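Local coordinates for protein autoinducer 2 sensor kinase/phosphatase LuxQ (PDB 3C38) that senses the quorum-sensing signal AI-2 through its partner LuxP, acting as a histidine kinase without AI-2 and as a phosphatase with it, and is represented by its periplasmic sensor domain, at residues Ile104-Gln107 with Glu108-Lys111; Ala39-Ile42 with His43-Thr47. All blocks are in the same frame, centred on the assembly; numbering follows the deposited sequence.

Contact 1. Residues Ile104-Gln107 with Glu108-Lys111; sequences IAQQ and ELNK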
loop_
_atom_site.group_PDB
_atom_site.type_symbol
_atom_site.label_atom_id
_atom_site.label_comp_id
_atom_site.label_asym_id
_atom_site.label_seq_id
_atom_site.Cartn_x
_atom_site.Cartn_y
_atom_site.Cartn_z
ATOM N N ILE A 104 -10.066 -9.374 -5.305
ATOM C CA ILE A 104 -10.022 -8.417 -6.397
ATOM C C ILE A 104 -10.199 -9.207 -7.691
ATOM O O ILE A 104 -9.459 -10.157 -7.949
ATOM C CB ILE A 104 -8.672 -7.677 -6.445
ATOM C CG1 ILE A 104 -8.417 -6.967 -5.113
ATOM C CG2 ILE A 104 -8.683 -6.672 -7.574
ATOM C CD1 ILE A 104 -7.095 -6.227 -5.044
ATOM N N ALA A 105 -11.188 -8.823 -8.491
ATOM C CA ALA A 105 -11.460 -9.518 -9.744
ATOM C C ALA A 105 -10.526 -9.052 -10.844
ATOM O O ALA A 105 -10.292 -7.859 -11.013
ATOM C CB ALA A 105 -12.900 -9.292 -10.159
ATOM N N GLN A 106 -10.004 -10.008 -11.600
ATOM C CA GLN A 106 -9.086 -9.713 -12.692
ATOM C C GLN A 106 -9.518 -8.487 -13.515
ATOM O O GLN A 106 -8.679 -7.712 -13.971
ATOM C CB GLN A 106 -8.979 -10.941 -13.597
ATOM C CG GLN A 106 -7.693 -11.036 -14.409
ATOM C CD GLN A 106 -6.457 -11.220 -13.540
ATOM O OE1 GLN A 106 -6.481 -11.951 -12.549
ATOM N NE2 GLN A 106 -5.364 -10.570 -13.920
ATOM N N GLN A 107 -10.824 -8.303 -13.683
ATOM C CA GLN A 107 -11.339 -7.184 -14.468
ATOM C C GLN A 107 -11.183 -5.841 -13.771
ATOM O O GLN A 107 -11.019 -4.813 -14.427
ATOM C CB GLN A 107 -12.814 -7.403 -14.805
ATOM C CG GLN A 107 -13.163 -8.840 -15.141
ATOM C CD GLN A 107 -13.225 -9.726 -13.904
ATOM O OE1 GLN A 107 -14.074 -9.529 -13.025
ATOM N NE2 GLN A 107 -12.324 -10.707 -13.828
ATOM N N GLU A 108 -11.257 -5.839 -12.444
ATOM C CA GLU A 108 -11.096 -4.601 -11.686
ATOM C C GLU A 108 -9.638 -4.164 -11.781
ATOM O O GLU A 108 -9.324 -2.975 -11.762
ATOM C CB GLU A 108 -11.488 -4.812 -10.222
ATOM C CG GLU A 108 -12.985 -4.997 -9.991
ATOM C CD GLU A 108 -13.811 -3.875 -10.591
ATOM O OE1 GLU A 108 -13.400 -2.702 -10.472
ATOM O OE2 GLU A 108 -14.877 -4.165 -11.176
ATOM N N LEU A 109 -8.753 -5.151 -11.889
ATOM C CA LEU A 109 -7.330 -4.898 -12.003
ATOM C C LEU A 109 -7.089 -4.115 -13.299
ATOM O O LEU A 109 -6.255 -3.215 -13.345
ATOM C CB LEU A 109 -6.581 -6.231 -12.022
ATOM C CG LEU A 109 -5.248 -6.297 -11.281
ATOM C CD1 LEU A 109 -5.455 -5.907 -9.831
ATOM C CD2 LEU A 109 -4.677 -7.696 -11.377
ATOM N N ASN A 110 -7.844 -4.457 -14.343
ATOM C CA ASN A 110 -7.731 -3.790 -15.641
ATOM C C ASN A 110 -8.134 -2.337 -15.533
ATOM O O ASN A 110 -7.555 -1.463 -16.181
ATOM C CB ASN A 110 -8.631 -4.473 -16.675
ATOM C CG ASN A 110 -7.931 -5.585 -17.415
ATOM O OD1 ASN A 110 -7.105 -5.334 -18.289
ATOM N ND2 ASN A 110 -8.249 -6.826 -17.061
ATOM N N LYS A 111 -9.138 -2.083 -14.708
ATOM C CA LYS A 111 -9.634 -0.731 -14.505
ATOM C C LYS A 111 -8.607 0.142 -13.781
ATOM O O LYS A 111 -8.580 1.369 -13.954
ATOM C CB LYS A 111 -10.934 -0.794 -13.711
ATOM C CG LYS A 111 -11.947 -1.797 -14.279
ATOM C CD LYS A 111 -13.306 -1.641 -13.597
ATOM C CE LYS A 111 -14.414 -2.370 -14.339
ATOM N NZ LYS A 111 -15.750 -2.022 -13.766
#
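I104 and L109 meet through one methyl each, CG2 of I104 standing 4.0 Å from CD1 of L109, with the two side chains crossing at about a right angle. This is the buried, well-packed part of the contact. In I104 a chi1 of -58° puts CG1 beside the backbone N and leaves CG2, the branch that does the touching, anti to that N and beside the carbonyl carbon, facing the first turn of the helix. L83 and A99 also pack on I104, while F85 and A99 cover L109, so the pair is pressed against strand 83-88 and a neighbouring loop. Next to it the backbone turns into helix 106-115, with A105 at the N-cap position. The carbonyl oxygen of A105 takes both the i+3 and the i+4 N-H at the start of the helix, E108 N at 2.7 Å and L109 N at 3.2 Å. In this periplasmic domain, a member of the Cache clan, the helix packs beside the five-stranded antiparallel sheet, its residues touching strands 83-88, 91-95 and 123-127. Grip weakens toward solvent. Within the two segments the oxygen of Q106 receives weak bonds, one of them from the side chain of N110, whose ND2 lies 3.2 Å from Q106 O with an N-H...O angle of 131°. K111 lays its CG 3.2 Å from the carbonyl oxygen of Q107, then continues as an extended chain beyond CG. E108 instead bends at chi2 (-54°), and the two charged ends form a long salt bridge, K111 NZ to E108 OE2 at 3.5 Å. The E108 side chain also touches T127 and P128. On the exposed side Q107 points away from the following turn, its chain bent at chi2.

Contact 2. Residues Ala39-Ile42 with His43-Thr47; sequences ALRI and HQDST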
loop_
_atom_site.group_PDB
_atom_site.type_symbol
_atom_site.label_atom_id
_atom_site.label_comp_id
_atom_site.label_asym_id
_atom_site.label_seq_id
_atom_site.Cartn_x
_atom_site.Cartn_y
_atom_site.Cartn_z
ATOM N N ALA A 39 10.465 2.648 0.516
ATOM C CA ALA A 39 11.090 1.339 0.360
ATOM C C ALA A 39 10.516 0.598 -0.852
ATOM O O ALA A 39 11.257 0.012 -1.639
ATOM C CB ALA A 39 10.891 0.498 1.632
ATOM N N LEU A 40 9.194 0.621 -1.001
ATOM C CA LEU A 40 8.563 -0.067 -2.119
ATOM C C LEU A 40 8.879 0.588 -3.451
ATOM O O LEU A 40 9.065 -0.097 -4.451
ATOM C CB LEU A 40 7.050 -0.133 -1.915
ATOM C CG LEU A 40 6.631 -1.176 -0.881
ATOM C CD1 LEU A 40 5.144 -1.145 -0.716
ATOM C CD2 LEU A 40 7.078 -2.562 -1.325
ATOM N N ARG A 41 8.936 1.914 -3.459
ATOM C CA ARG A 41 9.246 2.655 -4.673
ATOM C C ARG A 41 10.657 2.309 -5.151
ATOM O O ARG A 41 10.871 1.975 -6.330
ATOM C CB ARG A 41 9.137 4.161 -4.408
ATOM C CG ARG A 41 9.785 5.029 -5.488
ATOM C CD ARG A 41 9.484 6.507 -5.285
ATOM N NE ARG A 41 9.920 7.011 -3.983
ATOM C CZ ARG A 41 11.181 7.010 -3.549
ATOM N NH1 ARG A 41 12.155 6.523 -4.307
ATOM N NH2 ARG A 41 11.466 7.511 -2.352
ATOM N N ILE A 42 11.611 2.389 -4.225
ATOM C CA ILE A 42 13.009 2.092 -4.513
ATOM C C ILE A 42 13.179 0.700 -5.116
ATOM O O ILE A 42 13.796 0.545 -6.169
ATOM C CB ILE A 42 13.868 2.208 -3.234
ATOM C CG1 ILE A 42 13.941 3.674 -2.803
ATOM C CG2 ILE A 42 15.261 1.640 -3.475
ATOM C CD1 ILE A 42 14.633 3.890 -1.458
ATOM N N HIS A 43 12.638 -0.315 -4.455
ATOM C CA HIS A 43 12.742 -1.667 -4.978
ATOM C C HIS A 43 12.023 -1.798 -6.318
ATOM O O HIS A 43 12.521 -2.451 -7.229
ATOM C CB HIS A 43 12.191 -2.676 -3.973
ATOM C CG HIS A 43 13.012 -2.772 -2.724
ATOM N ND1 HIS A 43 14.384 -2.902 -2.748
ATOM C CD2 HIS A 43 12.657 -2.738 -1.416
ATOM C CE1 HIS A 43 14.840 -2.943 -1.508
ATOM N NE2 HIS A 43 13.816 -2.846 -0.683
ATOM N N GLN A 44 10.860 -1.167 -6.435
ATOM C CA GLN A 44 10.097 -1.209 -7.678
ATOM C C GLN A 44 10.915 -0.656 -8.849
ATOM O O GLN A 44 11.120 -1.348 -9.853
ATOM C CB GLN A 44 8.791 -0.409 -7.535
ATOM C CG GLN A 44 8.126 -0.067 -8.864
ATOM C CD GLN A 44 6.759 0.591 -8.716
ATOM O OE1 GLN A 44 6.563 1.489 -7.889
ATOM N NE2 GLN A 44 5.808 0.153 -9.538
ATOM N N ASP A 45 11.378 0.585 -8.710
ATOM C CA ASP A 45 12.156 1.245 -9.758
ATOM C C ASP A 45 13.472 0.553 -10.100
ATOM O O ASP A 45 13.965 0.639 -11.231
ATOM C CB ASP A 45 12.426 2.698 -9.372
ATOM C CG ASP A 45 11.185 3.549 -9.447
ATOM O OD1 ASP A 45 10.234 3.127 -10.130
ATOM O OD2 ASP A 45 11.158 4.637 -8.849
ATOM N N SER A 46 14.031 -0.136 -9.118
ATOM C CA SER A 46 15.278 -0.856 -9.303
ATOM C C SER A 46 15.007 -2.152 -10.063
ATOM O O SER A 46 15.776 -2.553 -10.937
ATOM C CB SER A 46 15.896 -1.170 -7.942
ATOM O OG SER A 46 17.198 -1.686 -8.102
ATOM N N THR A 47 13.904 -2.807 -9.730
ATOM C CA THR A 47 13.544 -4.049 -10.391
ATOM C C THR A 47 13.033 -3.776 -11.801
ATOM O O THR A 47 13.104 -4.636 -12.674
ATOM C CB THR A 47 12.464 -4.784 -9.601
ATOM O OG1 THR A 47 12.974 -5.113 -8.304
ATOM C CG2 THR A 47 12.047 -6.061 -10.315
#
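H43 lies against the carbonyl of A39, one turn back along the long alpha-helix 22-47, the N-terminal helix of the modelled periplasmic domain. Its backbone N gives A39 O an almost straight hydrogen bond of 3.2 Å, the usual i to i+4 link. From CB, which is 3.7 Å from A39 O, the side chain sets off with CG anti to its own carbonyl carbon and beside the backbone N (chi1 -67°), a turn that carries the ring back over the preceding turn. CG then passes A39 O, and CD2 comes closest, 3.1 Å from A39 O, with the oxygen oblique to the ring. At the far end NE2 is already 4.0 Å from A39 O.

On another flank, R41 and D45 run slantwise past each other. CG of R41 is 3.7 Å from OD2 of D45, yet their charged ends do not meet, and the guanidinium and carboxylate planes are 37° apart. The carboxylate is held by strand 134-143: OD2 forms a salt bridge with R139 and OD1 a hydrogen bond with S141. Q44 stretches out beyond CG toward the same sheet, its OE1 accepting from R139 and its NE2 giving a weak bond to L155 O, so that polar ends of both residues join the helix to the sheet. At the last turn H43 O accepts from both T47 N and T47 OG1, which reach it from opposite faces of the carbonyl plane.

In the fold
Contact 2 comes first along the chain, near the end of helix 22-47; contact 1 follows at the start of helix 106-115. Their centres lie 23 Å apart and their nearest atoms about 13 Å, so the two do not touch. What they share is the five-stranded antiparallel sheet, which each helix meets at different strands: 39-47 packs on 134-143 and 153-160, whereas 104-111 packs on 83-88, 91-95 and 123-127. Both therefore belong to the part of the periplasmic domain built on the five-stranded sheet, and the second, four-stranded sheet follows later in the chain. The sheet thus connects the long N-terminal helix to the shorter helix 106-115.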